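Local atomic coordinates of BfpC (Escherichia coli, PDB entry 3VHJ), a protein that probably helps to assemble type IV pili as an essential membrane protein of the biogenesis machinery, represented here by its N-terminal cytoplasmic domain. Residues A34-K37 and S38-L41; V60-K63 and N64-H67; K121-D125 and H126-G130. The protein carries 1 engineered substitution. All coordinates share one frame; numbering follows the deposited sequence.

Contact 1: residues A34-K37 and S38-L41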
ATOM      1  N   ALA A  34      16.627  -1.326   9.298  1.00 22.06           N
ATOM      2  CA  ALA A  34      15.506  -2.179   8.942  1.00 21.11           C
ATOM      3  C   ALA A  34      15.326  -2.204   7.430  1.00 21.55           C
ATOM      4  O   ALA A  34      15.149  -3.265   6.839  1.00 23.16           O
ATOM      5  CB  ALA A  34      14.234  -1.680   9.622  1.00 22.47           C
ATOM      6  N   LEU A  35      15.376  -1.032   6.800  1.00 20.51           N
ATOM      7  CA  LEU A  35      15.214  -0.950   5.355  1.00 21.05           C
ATOM      8  C   LEU A  35      16.286  -1.732   4.616  1.00 22.23           C
ATOM      9  O   LEU A  35      15.987  -2.527   3.727  1.00 20.51           O
ATOM     10  CB  LEU A  35      15.247   0.508   4.889  1.00 19.52           C
ATOM     11  CG  LEU A  35      15.296   0.717   3.373  1.00 20.30           C
ATOM     12  CD1 LEU A  35      14.100   0.044   2.716  1.00 20.26           C
ATOM     13  CD2 LEU A  35      15.309   2.209   3.063  1.00 23.43           C
ATOM     14  N   ASN A  36      17.540  -1.497   4.979  1.00 21.71           N
ATOM     15  CA  ASN A  36      18.632  -2.188   4.320  1.00 22.61           C
ATOM     16  C   ASN A  36      18.582  -3.692   4.503  1.00 23.37           C
ATOM     17  O   ASN A  36      18.999  -4.438   3.616  1.00 24.01           O
ATOM     18  CB  ASN A  36      19.965  -1.623   4.801  1.00 23.25           C
ATOM     19  CG  ASN A  36      20.356  -0.377   4.047  1.00 25.04           C
ATOM     20  OD1 ASN A  36      20.696  -0.439   2.864  1.00 25.47           O
ATOM     21  ND2 ASN A  36      20.299   0.764   4.715  1.00 27.60           N
ATOM     22  N   LYS A  37      18.067  -4.137   5.645  1.00 24.06           N
ATOM     23  CA  LYS A  37      17.950  -5.565   5.913  1.00 25.87           C
ATOM     24  C   LYS A  37      16.865  -6.132   5.009  1.00 25.92           C
ATOM     25  O   LYS A  37      16.973  -7.254   4.515  1.00 24.90           O
ATOM     26  CB  LYS A  37      17.593  -5.815   7.382  1.00 28.77           C
ATOM     27  CG  LYS A  37      18.764  -5.598   8.338  1.00 33.78           C
ATOM     28  CD  LYS A  37      18.336  -5.622   9.804  1.00 36.63           C
ATOM     29  CE  LYS A  37      17.728  -6.956  10.209  1.00 39.05           C
ATOM     30  NZ  LYS A  37      17.369  -6.976  11.655  1.00 39.90           N
ATOM     31  N   SER A  38      15.820  -5.343   4.787  1.00 22.58           N
ATOM     32  CA  SER A  38      14.721  -5.768   3.934  1.00 22.76           C
ATOM     33  C   SER A  38      15.176  -5.816   2.476  1.00 22.42           C
ATOM     34  O   SER A  38      14.866  -6.763   1.750  1.00 23.09           O
ATOM     35  CB  SER A  38      13.538  -4.806   4.087  1.00 23.39           C
ATOM     36  OG  SER A  38      12.441  -5.223   3.296  1.00 22.22           O
ATOM     37  N   LEU A  39      15.913  -4.795   2.049  1.00 21.14           N
ATOM     38  CA  LEU A  39      16.418  -4.742   0.678  1.00 22.11           C
ATOM     39  C   LEU A  39      17.325  -5.941   0.410  1.00 23.69           C
ATOM     40  O   LEU A  39      17.260  -6.560  -0.651  1.00 22.88           O
ATOM     41  CB  LEU A  39      17.206  -3.450   0.449  1.00 21.69           C
ATOM     42  CG  LEU A  39      16.397  -2.154   0.354  1.00 19.70           C
ATOM     43  CD1 LEU A  39      17.334  -0.969   0.392  1.00 20.77           C
ATOM     44  CD2 LEU A  39      15.577  -2.152  -0.929  1.00 20.26           C
ATOM     45  N   THR A  40      18.172  -6.262   1.381  1.00 25.73           N
ATOM     46  CA  THR A  40      19.088  -7.389   1.245  1.00 27.26           C
ATOM     47  C   THR A  40      18.308  -8.693   1.156  1.00 27.79           C
ATOM     48  O   THR A  40      18.567  -9.526   0.288  1.00 28.76           O
ATOM     49  CB  THR A  40      20.054  -7.461   2.442  1.00 26.52           C
ATOM     50  OG1 THR A  40      20.869  -6.287   2.457  1.00 26.33           O
ATOM     51  CG2 THR A  40      20.952  -8.694   2.338  1.00 28.36           C
ATOM     52  N   LEU A  41      17.349  -8.859   2.060  1.00 28.06           N
ATOM     53  CA  LEU A  41      16.521 -10.057   2.096  1.00 29.11           C
ATOM     54  C   LEU A  41      15.729 -10.266   0.811  1.00 29.43           C
ATOM     55  O   LEU A  41      15.508 -11.395   0.392  1.00 29.29           O
ATOM     56  CB  LEU A  41      15.543  -9.989   3.270  1.00 29.93           C
ATOM     57  CG  LEU A  41      14.503 -11.114   3.337  1.00 31.86           C
ATOM     58  CD1 LEU A  41      15.200 -12.437   3.635  1.00 33.65           C
ATOM     59  CD2 LEU A  41      13.480 -10.803   4.413  1.00 32.29           C
TER
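Leu35 and Leu39, one turn apart on the amphipathic alpha-helix 31-42, form the tight side of this local contact and illustrate how a helix divides its labour between core and solvent. Leu35 sends CG back beside its own carbonyl carbon (chi1 171°), so that CD1 swings along the helix and meets CG of Leu39 at 4.0 Å. The two isobutyl groups cross obliquely, and CG of Leu39 also sits 3.4 Å from O of Leu35, the carbonyl that its own backbone N binds at 2.8 Å in a nearly straight bond. Beyond the pair lie strands 46-52 and 55-60: Leu35 reaches Tyr47, Val49, Phe58 and Val60, while Leu39 lies on Tyr47, so the leucines join the helix to the antiparallel sheet. Ser38 borders this apolar seam and packs on Val60.

The outward side is looser and polar. Asn36 turns its amide nitrogen ND2 back to the carbonyl O of Asn32, a turn earlier, and thus stays close to the helix surface. The Lys37 chain, bent at chi3, takes NZ to a long, weak ion pair with Glu29. The regular backbone bonds continue on this side, as in the one from Leu41 N to Lys37 O at 3.0 Å. Thr40 adds one side-chain bond to that ladder. Its hydroxyl lies beside its own backbone N (chi1 -63°) and therefore folds back on the preceding turn. O of Asn36 consequently accepts two bonds that arrive from opposite faces of its carbonyl plane: one from Thr40 N at 3.0 Å, and one donated by Thr40 OG1 at 2.9 Å.

Contact 2: residues V60-K63 and N64-H67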
ATOM      1  N   VAL A  60       9.608  -1.488   0.021  1.00 16.91           N
ATOM      2  CA  VAL A  60      10.617  -2.107  -0.833  1.00 17.45           C
ATOM      3  C   VAL A  60       9.903  -2.580  -2.094  1.00 18.29           C
ATOM      4  O   VAL A  60       8.901  -3.289  -2.013  1.00 18.68           O
ATOM      5  CB  VAL A  60      11.307  -3.298  -0.125  1.00 16.12           C
ATOM      6  CG1 VAL A  60      12.156  -4.085  -1.118  1.00 15.23           C
ATOM      7  CG2 VAL A  60      12.206  -2.771   0.990  1.00 16.44           C
ATOM      8  N   GLY A  61      10.412  -2.169  -3.254  1.00 18.26           N
ATOM      9  CA  GLY A  61       9.791  -2.543  -4.513  1.00 18.99           C
ATOM     10  C   GLY A  61      10.266  -3.855  -5.108  1.00 20.05           C
ATOM     11  O   GLY A  61      11.297  -4.403  -4.713  1.00 21.76           O
ATOM     12  N   ASP A  62       9.496  -4.361  -6.064  1.00 19.10           N
ATOM     13  CA  ASP A  62       9.818  -5.611  -6.744  1.00 20.01           C
ATOM     14  C   ASP A  62       9.796  -5.371  -8.246  1.00 19.22           C
ATOM     15  O   ASP A  62       8.729  -5.265  -8.844  1.00 19.09           O
ATOM     16  CB  ASP A  62       8.792  -6.688  -6.400  1.00 20.97           C
ATOM     17  CG  ASP A  62       9.096  -8.020  -7.073  1.00 23.15           C
ATOM     18  OD1 ASP A  62      10.059  -8.093  -7.870  1.00 21.87           O
ATOM     19  OD2 ASP A  62       8.366  -8.993  -6.802  1.00 23.39           O
ATOM     20  N   LYS A  63      10.972  -5.281  -8.853  1.00 19.82           N
ATOM     21  CA  LYS A  63      11.057  -5.049 -10.290  1.00 21.39           C
ATOM     22  C   LYS A  63      10.352  -6.118 -11.119  1.00 21.55           C
ATOM     23  O   LYS A  63       9.988  -5.868 -12.263  1.00 21.58           O
ATOM     24  CB  LYS A  63      12.520  -4.965 -10.729  1.00 25.35           C
ATOM     25  CG  LYS A  63      13.268  -3.761 -10.182  1.00 30.04           C
ATOM     26  CD  LYS A  63      14.671  -3.688 -10.759  1.00 36.06           C
ATOM     27  CE  LYS A  63      15.439  -2.493 -10.225  1.00 36.12           C
ATOM     28  NZ  LYS A  63      16.773  -2.399 -10.884  1.00 42.55           N
ATOM     29  N   ASN A  64      10.166  -7.305 -10.556  1.00 21.06           N
ATOM     30  CA  ASN A  64       9.516  -8.374 -11.305  1.00 22.70           C
ATOM     31  C   ASN A  64       8.042  -8.126 -11.577  1.00 22.64           C
ATOM     32  O   ASN A  64       7.462  -8.756 -12.461  1.00 21.69           O
ATOM     33  CB  ASN A  64       9.696  -9.718 -10.600  1.00 25.65           C
ATOM     34  CG  ASN A  64      11.126 -10.220 -10.669  1.00 28.19           C
ATOM     35  OD1 ASN A  64      11.829  -9.986 -11.652  1.00 30.07           O
ATOM     36  ND2 ASN A  64      11.557 -10.927  -9.635  1.00 30.47           N
ATOM     37  N   ILE A  65       7.430  -7.217 -10.822  1.00 21.30           N
ATOM     38  CA  ILE A  65       6.031  -6.910 -11.049  1.00 19.54           C
ATOM     39  C   ILE A  65       5.855  -5.488 -11.587  1.00 19.79           C
ATOM     40  O   ILE A  65       4.792  -4.889 -11.454  1.00 19.70           O
ATOM     41  CB  ILE A  65       5.165  -7.129  -9.770  1.00 20.22           C
ATOM     42  CG1 ILE A  65       5.569  -6.155  -8.664  1.00 18.18           C
ATOM     43  CG2 ILE A  65       5.332  -8.573  -9.272  1.00 18.72           C
ATOM     44  CD1 ILE A  65       4.680  -6.257  -7.435  1.00 17.22           C
ATOM     45  N   GLY A  66       6.917  -4.954 -12.192  1.00 20.12           N
ATOM     46  CA  GLY A  66       6.839  -3.638 -12.806  1.00 18.27           C
ATOM     47  C   GLY A  66       7.338  -2.421 -12.055  1.00 17.01           C
ATOM     48  O   GLY A  66       7.309  -1.318 -12.597  1.00 16.34           O
ATOM     49  N   HIS A  67       7.789  -2.597 -10.820  1.00 17.56           N
ATOM     50  CA  HIS A  67       8.279  -1.457 -10.047  1.00 18.52           C
ATOM     51  C   HIS A  67       9.541  -0.874 -10.662  1.00 19.13           C
ATOM     52  O   HIS A  67      10.403  -1.604 -11.126  1.00 19.36           O
ATOM     53  CB  HIS A  67       8.528  -1.877  -8.598  1.00 15.88           C
ATOM     54  CG  HIS A  67       7.266  -2.168  -7.846  1.00 15.32           C
ATOM     55  ND1 HIS A  67       7.234  -2.967  -6.725  1.00 15.51           N
ATOM     56  CD2 HIS A  67       5.996  -1.745  -8.046  1.00 14.39           C
ATOM     57  CE1 HIS A  67       5.995  -3.026  -6.267  1.00 16.01           C
ATOM     58  NE2 HIS A  67       5.225  -2.292  -7.049  1.00 14.60           N
TER
HETATM   59  O   HOH W   1      10.481  -3.461 -13.571  1.00 31.03           O
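An Asx turn at Asp62 leads into a short 3-10 turn in the loop between strands 55-60 and 72-73, which is closed in a Schellman-like way at Gly66 and His67, the outer bond being weak. With its carboxylate anti to the backbone N (chi1 -179°), Asp62 reaches forward, and OD1 accepts from Asn64 N at 2.8 Å, met from above the carboxylate plane. Its carbonyl O takes Ile65 N at 3.1 Å and, weakly, His67 N at 3.5 Å. Gly66 N returns to Lys63 O at 3.2 Å; the positive phi of Gly66 suits a residue without a side chain. The His67 ring turns its edge to the start of the turn: ND1 receives Asp62 N at 2.7 Å, almost straight and in the ring plane, while NE2 binds Val18 O, so both ring nitrogens are engaged and the ring's rotation is fixed. CG1 of Ile65 lies over one face of that ring, near its rim. Replacing Asp62 by an alanine removes the carboxylate and would probably leave Asn64 N without this acceptor and the entry to the turn less firmly set. A water bridges Lys63 O and His67 O. The whole is an Asx turn running into a 3-10 turn, with glycine at the positive-phi position of a Schellman-like ending.

Contact 3: residues K121-D125 and H126-G130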
ATOM      1  N   LYS A 121     -11.195 -12.412  -1.481  1.00 25.53           N
ATOM      2  CA  LYS A 121     -10.812 -13.454  -0.534  1.00 26.64           C
ATOM      3  C   LYS A 121      -9.719 -12.988   0.435  1.00 26.64           C
ATOM      4  O   LYS A 121      -9.766 -13.300   1.626  1.00 25.30           O
ATOM      5  CB  LYS A 121     -10.345 -14.707  -1.286  1.00 29.16           C
ATOM      6  CG  LYS A 121      -9.910 -15.860  -0.386  1.00 33.51           C
ATOM      7  CD  LYS A 121      -9.553 -17.099  -1.199  1.00 37.10           C
ATOM      8  CE  LYS A 121      -9.056 -18.227  -0.308  1.00 39.69           C
ATOM      9  NZ  LYS A 121     -10.024 -18.556   0.780  1.00 40.72           N
ATOM     10  N   PHE A 122      -8.739 -12.245  -0.072  1.00 24.67           N
ATOM     11  CA  PHE A 122      -7.657 -11.754   0.780  1.00 23.46           C
ATOM     12  C   PHE A 122      -8.223 -10.749   1.780  1.00 22.35           C
ATOM     13  O   PHE A 122      -7.891 -10.770   2.964  1.00 22.27           O
ATOM     14  CB  PHE A 122      -6.578 -11.073  -0.061  1.00 22.42           C
ATOM     15  CG  PHE A 122      -5.385 -10.639   0.735  1.00 22.75           C
ATOM     16  CD1 PHE A 122      -4.392 -11.551   1.076  1.00 23.04           C
ATOM     17  CD2 PHE A 122      -5.270  -9.325   1.174  1.00 22.47           C
ATOM     18  CE1 PHE A 122      -3.296 -11.159   1.849  1.00 23.97           C
ATOM     19  CE2 PHE A 122      -4.180  -8.922   1.947  1.00 25.30           C
ATOM     20  CZ  PHE A 122      -3.190  -9.842   2.285  1.00 25.40           C
ATOM     21  N   PHE A 123      -9.081  -9.872   1.275  1.00 21.42           N
ATOM     22  CA  PHE A 123      -9.729  -8.841   2.068  1.00 22.05           C
ATOM     23  C   PHE A 123     -10.471  -9.439   3.262  1.00 23.70           C
ATOM     24  O   PHE A 123     -10.269  -9.028   4.408  1.00 21.84           O
ATOM     25  CB  PHE A 123     -10.704  -8.080   1.169  1.00 21.62           C
ATOM     26  CG  PHE A 123     -11.478  -7.002   1.867  1.00 22.69           C
ATOM     27  CD1 PHE A 123     -10.829  -5.887   2.398  1.00 23.45           C
ATOM     28  CD2 PHE A 123     -12.866  -7.070   1.942  1.00 22.79           C
ATOM     29  CE1 PHE A 123     -11.551  -4.858   2.987  1.00 21.75           C
ATOM     30  CE2 PHE A 123     -13.600  -6.043   2.530  1.00 23.01           C
ATOM     31  CZ  PHE A 123     -12.941  -4.933   3.053  1.00 24.43           C
ATOM     32  N   PHE A 124     -11.334 -10.412   2.990  1.00 24.37           N
ATOM     33  CA  PHE A 124     -12.102 -11.055   4.048  1.00 25.16           C
ATOM     34  C   PHE A 124     -11.262 -11.898   4.999  1.00 24.26           C
ATOM     35  O   PHE A 124     -11.441 -11.831   6.210  1.00 25.06           O
ATOM     36  CB  PHE A 124     -13.201 -11.938   3.450  1.00 26.69           C
ATOM     37  CG  PHE A 124     -14.426 -11.183   3.034  1.00 28.00           C
ATOM     38  CD1 PHE A 124     -14.759 -11.054   1.691  1.00 29.70           C
ATOM     39  CD2 PHE A 124     -15.256 -10.606   3.990  1.00 29.19           C
ATOM     40  CE1 PHE A 124     -15.909 -10.359   1.302  1.00 29.67           C
ATOM     41  CE2 PHE A 124     -16.403  -9.910   3.614  1.00 30.77           C
ATOM     42  CZ  PHE A 124     -16.731  -9.788   2.265  1.00 30.09           C
ATOM     43  N   ASP A 125     -10.344 -12.691   4.455  1.00 24.70           N
ATOM     44  CA  ASP A 125      -9.522 -13.554   5.292  1.00 24.58           C
ATOM     45  C   ASP A 125      -8.488 -12.846   6.161  1.00 24.19           C
ATOM     46  O   ASP A 125      -8.211 -13.290   7.272  1.00 24.12           O
ATOM     47  CB  ASP A 125      -8.799 -14.607   4.444  1.00 26.25           C
ATOM     48  CG  ASP A 125      -9.754 -15.548   3.727  1.00 31.02           C
ATOM     49  OD1 ASP A 125     -10.843 -15.830   4.266  1.00 33.87           O
ATOM     50  OD2 ASP A 125      -9.400 -16.016   2.624  1.00 34.48           O
ATOM     51  N   HIS A 126      -7.927 -11.741   5.682  1.00 23.13           N
ATOM     52  CA  HIS A 126      -6.882 -11.076   6.457  1.00 23.15           C
ATOM     53  C   HIS A 126      -7.015  -9.592   6.757  1.00 22.15           C
ATOM     54  O   HIS A 126      -6.380  -9.098   7.684  1.00 22.05           O
ATOM     55  CB  HIS A 126      -5.536 -11.281   5.759  1.00 24.64           C
ATOM     56  CG  HIS A 126      -5.236 -12.705   5.422  1.00 25.87           C
ATOM     57  ND1 HIS A 126      -4.917 -13.645   6.377  1.00 27.31           N
ATOM     58  CD2 HIS A 126      -5.212 -13.353   4.232  1.00 27.35           C
ATOM     59  CE1 HIS A 126      -4.708 -14.811   5.792  1.00 27.83           C
ATOM     60  NE2 HIS A 126      -4.882 -14.661   4.490  1.00 28.92           N
ATOM     61  N   VAL A 127      -7.829  -8.875   5.996  1.00 20.20           N
ATOM     62  CA  VAL A 127      -7.917  -7.435   6.190  1.00 20.16           C
ATOM     63  C   VAL A 127      -9.130  -6.865   6.906  1.00 19.17           C
ATOM     64  O   VAL A 127      -9.001  -6.231   7.946  1.00 20.77           O
ATOM     65  CB  VAL A 127      -7.785  -6.717   4.827  1.00 18.79           C
ATOM     66  CG1 VAL A 127      -7.755  -5.202   5.026  1.00 17.06           C
ATOM     67  CG2 VAL A 127      -6.533  -7.208   4.115  1.00 17.96           C
ATOM     68  N   ALA A 128     -10.301  -7.072   6.325  1.00 20.74           N
ATOM     69  CA  ALA A 128     -11.544  -6.551   6.870  1.00 20.40           C
ATOM     70  C   ALA A 128     -11.682  -6.656   8.384  1.00 21.73           C
ATOM     71  O   ALA A 128     -12.149  -5.721   9.039  1.00 19.78           O
ATOM     72  CB  ALA A 128     -12.724  -7.247   6.201  1.00 21.35           C
ATOM     73  N   TYR A 129     -11.271  -7.791   8.937  1.00 21.13           N
ATOM     74  CA  TYR A 129     -11.412  -8.015  10.369  1.00 21.69           C
ATOM     75  C   TYR A 129     -10.098  -8.235  11.091  1.00 22.81           C
ATOM     76  O   TYR A 129     -10.090  -8.740  12.211  1.00 24.66           O
ATOM     77  CB  TYR A 129     -12.313  -9.229  10.586  1.00 20.19           C
ATOM     78  CG  TYR A 129     -13.533  -9.205   9.696  1.00 19.80           C
ATOM     79  CD1 TYR A 129     -14.484  -8.190   9.813  1.00 20.12           C
ATOM     80  CD2 TYR A 129     -13.724 -10.176   8.715  1.00 20.63           C
ATOM     81  CE1 TYR A 129     -15.597  -8.145   8.971  1.00 21.09           C
ATOM     82  CE2 TYR A 129     -14.829 -10.140   7.870  1.00 20.80           C
ATOM     83  CZ  TYR A 129     -15.761  -9.121   8.004  1.00 22.48           C
ATOM     84  OH  TYR A 129     -16.849  -9.072   7.167  1.00 22.05           O
ATOM     85  N   GLY A 130      -8.990  -7.850  10.469  1.00 23.06           N
ATOM     86  CA  GLY A 130      -7.702  -8.067  11.104  1.00 24.36           C
ATOM     87  C   GLY A 130      -7.222  -6.979  12.041  1.00 24.41           C
ATOM     88  O   GLY A 130      -6.232  -7.160  12.753  1.00 25.36           O
TER
HETATM   89  O   HOH W   2     -10.171 -10.185   8.007  1.00 21.69           O
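The carbonyl O of Phe123 is gripped by two backbone donors, Ala128 N at 2.7 Å and Val127 N at 2.9 Å, which reach it from opposite faces of its plane. The bond from Ala128 spans five residues and is the straighter one (159° at the hydrogen, against 137° for Val127), marking a wider pi-type turn near the C-terminal part of helix 116-127. One residue earlier, His126 N still binds Phe122 O in the ordinary alpha-helical way.

Phe123, Val127 and Ala128 make up the buried side. The methyl CB of Ala128 stands over the face of Phe123, 4.0 Å from the ring centroid, and the Tyr129 ring covers it from the exposed side, its centre over the methyl. Val127 sets CB and the CG1 methyl against CD1 of Phe123 and the CG2 methyl against CE2 of Phe122, the latter at 3.6 Å. Phe122 and Phe123 both set CG anti to the backbone N and so lean toward the C-terminal end of the helix. Together with Val127 they also meet Val98 of strand 96-101, placing the helix against its mixed sheet.

On the outer side, the His126 and Phe122 side chains cross at about a right angle and their ring planes are 51° apart, an oblique pair that touches through His126 CD2 and Phe122 CD1 at 3.7 Å. CB of Asp125 sits over one face of the imidazole. The carboxylate of Asp125 instead turns back to Lys121, whose NZ forms a salt bridge with OD2 at 3.2 Å on the syn side. Tyr129 and Phe124 run side by side, OH of Tyr129 lying near the plane of the Phe124 ring at its edge. Where the helix widens, a water donates to Phe124 O (2.7 Å) and accepts from Tyr129 N; it probably takes the place of a direct bond between the two, giving both a partner.

In the fold
Contacts 1 and 3 each lie on a helix packed against a different sheet: contact 1 on the antiparallel sheet with strands 46-52 and 55-60, contact 3 on the mixed sheet with strands 85-90 and 96-101. All three are partly buried. Contacts 1 and 3 pair a buried apolar face with a polar outer one, but contact 1 relies on aliphatic leucines within a regular helix, and contact 3 on aromatic rings near the C-terminal part of a helix. Contact 2 is a loop held chiefly by polar bonds, setting buried Gly61 and His67 beside exposed Asn64. It meets contact 1 through Val60, whose CG2 packs on Leu35, Ser38 and Leu39. Contact 3 stands apart, its nearest atoms about 13 Å from contact 2.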